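Local atomic coordinates of uncharacterized protein (Bacteroides ovatus, PDB entry 4FS7), a protein that is of unknown function but, as an extracellular leucine-rich repeat protein of the BspA type, probably binds other proteins. Residues V44-V49 with A65-C70; N12-H17 with D58-G63; I144-G149 with E156-C161. All blocks are in the same frame, centred on the assembly; numbering follows the deposited sequence.

Contacts 1 and 2 lie together near the N-terminal end of the elongated leucine-rich repeat protein, their centres about 13 Å apart, and their segments alternate along the chain. They touch directly: Pro48 O probably accepts a hydrogen bond from Val59 N at 2.9 Å, and Ile46 packs on Val59. Contact 1 is buried, whereas contact 2 belongs to the surface of the adjoining sheet. Contact 3 follows later in the chain, its centre about 23 Å from that of contact 1 and about 28 Å from that of contact 2, with no touch to either. It repeats the plan of contact 1, a phenylalanine on two overlapping turns reaching one aliphatic side chain at the end of a strand and another in the loop just after it.

Contact 1 of 3, residues V44-V49 with A65-C70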
# COMPACT_ATOMS: atom_id res chain seq x y z
N VAL A 44 11.54 -32.10 10.32
CA VAL A 44 10.89 -33.00 9.36
C VAL A 44 11.85 -33.21 8.22
O VAL A 44 12.18 -32.29 7.47
CB VAL A 44 9.58 -32.42 8.84
CG1 VAL A 44 8.92 -33.32 7.79
CG2 VAL A 44 8.61 -32.21 10.00
N ASN A 45 12.33 -34.45 8.08
CA ASN A 45 13.33 -34.78 7.12
C ASN A 45 12.71 -35.57 5.97
O ASN A 45 12.50 -36.79 6.11
CB ASN A 45 14.43 -35.55 7.82
CG ASN A 45 15.73 -35.38 7.16
OD1 ASN A 45 15.81 -35.33 5.92
ND2 ASN A 45 16.80 -35.26 7.97
N ILE A 46 12.36 -34.93 4.85
CA ILE A 46 11.63 -35.60 3.81
C ILE A 46 12.61 -36.36 2.90
O ILE A 46 13.50 -35.74 2.31
CB ILE A 46 10.80 -34.61 2.95
CG1 ILE A 46 9.77 -33.84 3.82
CG2 ILE A 46 10.16 -35.32 1.77
CD1 ILE A 46 9.11 -32.66 3.11
N PRO A 47 12.44 -37.67 2.75
CA PRO A 47 13.37 -38.43 1.89
C PRO A 47 13.00 -38.26 0.41
O PRO A 47 11.84 -37.95 0.06
CB PRO A 47 13.16 -39.85 2.38
CG PRO A 47 11.69 -39.90 2.75
CD PRO A 47 11.46 -38.56 3.39
N PRO A 48 13.94 -38.56 -0.50
CA PRO A 48 13.67 -38.48 -1.94
C PRO A 48 12.95 -39.69 -2.50
O PRO A 48 12.35 -39.62 -3.59
CB PRO A 48 15.06 -38.37 -2.54
CG PRO A 48 15.96 -39.03 -1.55
CD PRO A 48 15.39 -38.71 -0.23
N VAL A 49 13.03 -40.80 -1.76
CA VAL A 49 12.48 -42.11 -2.17
C VAL A 49 11.95 -42.80 -0.93
O VAL A 49 12.58 -42.72 0.14
CB VAL A 49 13.55 -43.02 -2.87
CG1 VAL A 49 12.93 -44.36 -3.25
CG2 VAL A 49 14.12 -42.38 -4.07
N ALA A 65 -1.92 -28.03 1.31
CA ALA A 65 -2.10 -27.93 2.75
C ALA A 65 -1.42 -29.04 3.56
O ALA A 65 -1.84 -29.33 4.67
CB ALA A 65 -3.61 -27.80 3.11
N ALA A 66 -0.30 -29.59 3.06
CA ALA A 66 0.24 -30.78 3.69
C ALA A 66 0.64 -30.56 5.15
O ALA A 66 0.33 -31.38 6.03
CB ALA A 66 1.45 -31.29 2.88
N PHE A 67 1.26 -29.41 5.43
CA PHE A 67 1.72 -29.08 6.78
C PHE A 67 0.92 -27.92 7.41
O PHE A 67 1.35 -27.32 8.39
CB PHE A 67 3.21 -28.77 6.83
CG PHE A 67 4.08 -29.92 6.45
CD1 PHE A 67 4.43 -30.89 7.38
CD2 PHE A 67 4.51 -30.05 5.14
CE1 PHE A 67 5.24 -31.95 6.98
CE2 PHE A 67 5.28 -31.09 4.74
CZ PHE A 67 5.66 -32.05 5.67
N GLN A 68 -0.25 -27.64 6.85
CA GLN A 68 -1.08 -26.53 7.33
C GLN A 68 -1.40 -26.70 8.82
O GLN A 68 -1.87 -27.78 9.25
CB GLN A 68 -2.35 -26.46 6.51
CG GLN A 68 -3.32 -25.39 6.93
CD GLN A 68 -4.55 -25.37 6.05
OE1 GLN A 68 -5.24 -26.38 5.90
NE2 GLN A 68 -4.85 -24.22 5.46
N GLY A 69 -1.09 -25.68 9.62
CA GLY A 69 -1.36 -25.70 11.05
C GLY A 69 -0.41 -26.51 11.90
O GLY A 69 -0.70 -26.73 13.06
N CYS A 70 0.71 -26.94 11.34
CA CYS A 70 1.70 -27.72 12.09
C CYS A 70 2.59 -26.77 12.88
O CYS A 70 3.74 -26.54 12.55
CB CYS A 70 2.53 -28.60 11.15
SG CYS A 70 1.61 -29.92 10.31
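Val44 and Ile46 meet the ring of Phe67 in the hydrophobic interior at the N-terminal end of the leucine-rich repeat solenoid, where the end of strand 42-45 and the loop after it face two overlapping turns. The contact is entirely apolar and small, burying 98 Å² in all. Val44 brings its CG1 methyl against the outer part of the ring, 4.0 Å from Phe67 CE1 and almost as near to CZ; the two side chains approach from opposite directions. CG1 lies anti to the backbone N (chi1 177°), which turns this branch rather than CG2 to the phenylalanine. Ile46 reaches the far end of the same ring more loosely, its CD1 standing 4.3 Å from Phe67 CZ. Both methyls come up obliquely to the ring plane; with no polar bond across the segments, the contact is one of apolar packing.

The backbones stay well apart, with 10.3 Å between Val44 CA and Phe67 CA, and the long phenylalanine side chain spans much of that gap. Further out, Val22 and Leu25 of strand 19-25 also touch the Phe67 ring, and Ile9 of strand 9-13 lies against both Val44 and Ile46. Backbone hydrogen bonds to Glu75 and Lys77 tie Val44 into the parallel sheet with strand 73-77, which fixes where its side chain enters the core.

Phe67 itself is carried by two overlapping turns: a type I turn from Ala65 to Gln68 runs into a type II turn from Phe67 to Cys70. The first is closed by Gln68 N donating to Ala65 O at 3.2 Å, the second by Cys70 N donating to Phe67 O at 3.0 Å.

Contact 2 of 3, residues N12-H17 with D58-G63; sequences NFTKEH and DVVSIG
Thr14 and Ser61 have the nearest CA atoms across 12-17 and 58-63, still 8.9 Å apart, and no direct hydrogen bond joins the segments. The side chains meet lightly. Thr14 turns its CG2 methyl to the hydroxyl of Ser61, with 4.4 Å between Thr14 CG2 and Ser61 OG, while its other branch borders Val60, Thr14 OG1 lying 4.5 Å from Val60 CG2. That threonine hydroxyl has its polar partner in Thr19, to which it is hydrogen-bonded.

The spacing follows from the mixed beta-sheet at the N-terminal end of the protein: strand 19-25 lies between the other two, antiparallel to 9-13 and parallel to 55-62. The contact therefore spans an intervening strand, whose Val20 exchanges backbone hydrogen bonds with Asp58 and Val60, and whose Glu21 side chain touches both Thr14 and Ser61.

At the end where the chain turns from 9-13 towards 19-25, one water bridges the segments. It lies 3.0 Å from His17 O and 2.8 Å from Asp58 OD2 and can donate to each, although with other acceptors in reach it need not serve both at once. The Glu16 carboxylate is engaged by Arg83, through a salt bridge from OE1 to NH2.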
# COMPACT_ATOMS: atom_id res chain seq x y z
N ASN A 12 0.67 -39.65 -0.13
CA ASN A 12 -0.39 -40.01 -1.04
C ASN A 12 0.18 -40.36 -2.42
O ASN A 12 1.08 -39.69 -2.91
CB ASN A 12 -1.41 -38.88 -1.24
CG ASN A 12 -2.18 -38.54 0.01
OD1 ASN A 12 -2.06 -39.17 1.04
ND2 ASN A 12 -2.92 -37.43 -0.06
N PHE A 13 -0.35 -41.40 -3.04
CA PHE A 13 0.01 -41.69 -4.43
C PHE A 13 -0.45 -40.57 -5.35
O PHE A 13 -1.53 -39.97 -5.15
CB PHE A 13 -0.58 -43.03 -4.89
CG PHE A 13 -0.13 -44.19 -4.06
CD1 PHE A 13 1.19 -44.59 -4.10
CD2 PHE A 13 -1.00 -44.83 -3.21
CE1 PHE A 13 1.65 -45.63 -3.32
CE2 PHE A 13 -0.56 -45.87 -2.41
CZ PHE A 13 0.79 -46.28 -2.46
N THR A 14 0.40 -40.25 -6.32
CA THR A 14 0.12 -39.25 -7.35
C THR A 14 0.07 -39.90 -8.73
O THR A 14 0.50 -41.06 -8.90
CB THR A 14 1.08 -37.99 -7.27
OG1 THR A 14 2.46 -38.37 -7.07
CG2 THR A 14 0.66 -37.10 -6.10
N LYS A 15 -0.50 -39.20 -9.71
CA LYS A 15 -0.86 -39.82 -10.99
C LYS A 15 0.36 -40.35 -11.76
O LYS A 15 0.27 -41.39 -12.42
CB LYS A 15 -1.65 -38.84 -11.88
CG LYS A 15 -2.12 -39.44 -13.22
N GLU A 16 1.48 -39.64 -11.70
CA GLU A 16 2.69 -40.06 -12.39
C GLU A 16 3.18 -41.41 -11.85
O GLU A 16 3.27 -41.61 -10.62
CB GLU A 16 3.79 -39.00 -12.30
CG GLU A 16 5.02 -39.28 -13.16
CD GLU A 16 6.11 -38.23 -13.00
OE1 GLU A 16 5.79 -37.14 -12.48
OE2 GLU A 16 7.27 -38.48 -13.38
N HIS A 17 3.49 -42.32 -12.77
CA HIS A 17 3.95 -43.66 -12.42
C HIS A 17 5.12 -43.61 -11.46
O HIS A 17 6.14 -42.90 -11.71
CB HIS A 17 4.36 -44.48 -13.66
CG HIS A 17 4.91 -45.84 -13.32
ND1 HIS A 17 6.26 -46.10 -13.23
CD2 HIS A 17 4.29 -47.00 -13.00
CE1 HIS A 17 6.45 -47.36 -12.89
NE2 HIS A 17 5.27 -47.93 -12.74
N ASP A 58 9.18 -42.32 -5.90
CA ASP A 58 9.90 -41.05 -5.87
C ASP A 58 9.01 -39.99 -5.24
O ASP A 58 7.85 -39.88 -5.62
CB ASP A 58 10.25 -40.67 -7.30
CG ASP A 58 11.25 -41.66 -7.93
OD1 ASP A 58 12.32 -41.93 -7.32
OD2 ASP A 58 10.93 -42.22 -9.00
N VAL A 59 9.58 -39.23 -4.31
CA VAL A 59 8.88 -38.17 -3.61
C VAL A 59 9.07 -36.88 -4.43
O VAL A 59 10.13 -36.25 -4.36
CB VAL A 59 9.41 -38.06 -2.18
CG1 VAL A 59 8.63 -36.96 -1.40
CG2 VAL A 59 9.34 -39.41 -1.42
N VAL A 60 8.05 -36.51 -5.20
CA VAL A 60 8.18 -35.47 -6.20
C VAL A 60 7.39 -34.20 -5.94
O VAL A 60 7.53 -33.23 -6.67
CB VAL A 60 7.87 -36.00 -7.61
CG1 VAL A 60 8.80 -37.17 -7.93
CG2 VAL A 60 6.40 -36.39 -7.78
N SER A 61 6.59 -34.19 -4.88
CA SER A 61 5.78 -33.01 -4.58
C SER A 61 5.43 -33.01 -3.11
O SER A 61 5.46 -34.03 -2.41
CB SER A 61 4.54 -32.92 -5.46
OG SER A 61 3.70 -34.01 -5.25
N ILE A 62 5.03 -31.82 -2.65
CA ILE A 62 4.39 -31.62 -1.35
C ILE A 62 2.96 -31.22 -1.64
O ILE A 62 2.71 -30.31 -2.44
CB ILE A 62 5.14 -30.59 -0.47
CG1 ILE A 62 6.55 -31.14 -0.14
CG2 ILE A 62 4.35 -30.30 0.83
CD1 ILE A 62 7.42 -30.17 0.50
N GLY A 63 2.03 -31.93 -1.02
CA GLY A 63 0.63 -31.73 -1.32
C GLY A 63 0.02 -30.44 -0.80
O GLY A 63 0.54 -29.79 0.10
O HOH W 1 8.96 -42.28 -10.93

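Contact 3 of 3, residues I144-G149 with E156-C161; sequences ITIPEG and EAFATC
This is a buried, wholly apolar contact inside the leucine-rich repeat solenoid, within a BspA-type repeat region, where residues of strand 143-145 and the loop that follows it face the turns ahead of strand 166-168. Phe158 projects from those turns into the core and meets Ile144 and Ile146. The delta methyl of Ile144 lies 3.7 Å from Phe158 CE1, and its CG2 approaches the same ring atom at 4.1 Å, two branches thus bordering one corner. Ile144 extends CG1 anti to its backbone N (chi1 -165°) and continues nearly straight, carrying CD1 out to the ring. Ile146 arrives from the direction opposite to Phe158, with its CD1 3.8 Å from Phe158 CZ in the conformer described. Both isoleucines approach the ring obliquely, and with Ile146 so placed they together cover its outer end.

Outside the two segments, the Phe136 ring meets that of Phe158 with the two planes nearly parallel, about 5° apart. An alanine in place of Phe158 would probably open a gap in the core, leaving the delta methyls of both isoleucines and the Phe136 ring without their shared partner.

The ring is presented by a type I turn from Glu156 to Ala159 that overlaps a type II turn from Phe158 to Cys161. In the second turn, Thr160 OG1 donates to Ala159 O at 2.7 Å, approaching from above the carbonyl plane.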
# COMPACT_ATOMS: atom_id res chain seq x y z
N ILE A 144 14.71 -10.26 1.29
CA ILE A 144 14.38 -11.25 0.26
C ILE A 144 14.77 -10.73 -1.13
O ILE A 144 14.56 -9.54 -1.45
CB ILE A 144 12.91 -11.71 0.30
CG1 ILE A 144 12.74 -13.00 -0.54
CG2 ILE A 144 12.00 -10.58 -0.14
CD1 ILE A 144 11.45 -13.68 -0.41
N THR A 145 15.39 -11.62 -1.91
CA THR A 145 15.69 -11.34 -3.31
C THR A 145 14.81 -12.17 -4.22
O THR A 145 14.72 -13.42 -4.08
CB THR A 145 17.18 -11.57 -3.58
OG1 THR A 145 17.94 -10.66 -2.78
CG2 THR A 145 17.53 -11.36 -5.06
N ILE A 146 14.08 -11.49 -5.09
CA ILE A 146 13.15 -12.15 -6.03
C ILE A 146 13.89 -12.39 -7.33
O ILE A 146 14.38 -11.45 -7.92
CB ILE A 146 11.90 -11.27 -6.39
CG1 ILE A 146 11.19 -10.74 -5.14
CG2 ILE A 146 10.92 -12.06 -7.29
CD1 ILE A 146 10.76 -11.80 -4.12
N PRO A 147 13.99 -13.66 -7.78
CA PRO A 147 14.70 -13.97 -9.01
C PRO A 147 14.17 -13.19 -10.23
O PRO A 147 12.96 -12.88 -10.32
CB PRO A 147 14.46 -15.49 -9.15
CG PRO A 147 14.35 -15.98 -7.79
CD PRO A 147 13.58 -14.89 -7.09
N GLU A 148 15.06 -12.90 -11.17
CA GLU A 148 14.77 -12.04 -12.32
C GLU A 148 13.63 -12.53 -13.18
O GLU A 148 12.97 -11.77 -13.84
CB GLU A 148 16.04 -11.82 -13.18
CG GLU A 148 16.50 -12.99 -14.06
CD GLU A 148 17.81 -12.74 -14.79
OE1 GLU A 148 17.91 -11.76 -15.59
OE2 GLU A 148 18.75 -13.54 -14.55
N GLY A 149 13.46 -13.85 -13.22
CA GLY A 149 12.43 -14.45 -14.02
C GLY A 149 11.05 -14.54 -13.45
O GLY A 149 10.17 -15.07 -14.11
N GLU A 156 -0.77 -9.04 -1.75
CA GLU A 156 -0.44 -9.24 -0.34
C GLU A 156 0.62 -10.34 -0.13
O GLU A 156 0.73 -10.88 0.99
CB GLU A 156 -1.69 -9.50 0.50
CG GLU A 156 -2.57 -8.25 0.65
CD GLU A 156 -3.66 -8.38 1.69
OE1 GLU A 156 -3.62 -9.28 2.56
OE2 GLU A 156 -4.59 -7.55 1.65
N ALA A 157 1.48 -10.58 -1.11
CA ALA A 157 2.46 -11.67 -0.97
C ALA A 157 3.42 -11.47 0.19
O ALA A 157 3.85 -12.45 0.78
CB ALA A 157 3.22 -11.88 -2.29
N PHE A 158 3.74 -10.21 0.51
CA PHE A 158 4.65 -9.87 1.59
C PHE A 158 3.96 -9.00 2.63
O PHE A 158 4.61 -8.28 3.39
CB PHE A 158 5.92 -9.20 1.05
CG PHE A 158 6.69 -10.12 0.16
CD1 PHE A 158 7.45 -11.12 0.74
CD2 PHE A 158 6.62 -10.04 -1.22
CE1 PHE A 158 8.15 -12.04 -0.02
CE2 PHE A 158 7.34 -10.96 -2.00
CZ PHE A 158 8.07 -11.95 -1.37
N ALA A 159 2.64 -9.05 2.68
CA ALA A 159 1.93 -8.22 3.68
C ALA A 159 2.28 -8.68 5.10
O ALA A 159 2.44 -9.90 5.35
CB ALA A 159 0.43 -8.29 3.47
N THR A 160 2.41 -7.72 6.02
CA THR A 160 2.66 -7.98 7.44
C THR A 160 3.98 -8.69 7.64
O THR A 160 4.18 -9.32 8.67
CB THR A 160 1.47 -8.66 8.17
OG1 THR A 160 1.39 -10.03 7.87
CG2 THR A 160 0.17 -8.04 7.81
N CYS A 161 4.94 -8.50 6.75
CA CYS A 161 6.31 -8.96 6.96
C CYS A 161 7.02 -7.86 7.77
O CYS A 161 7.64 -6.93 7.23
CB CYS A 161 6.99 -9.25 5.65
SG CYS A 161 6.30 -10.72 4.81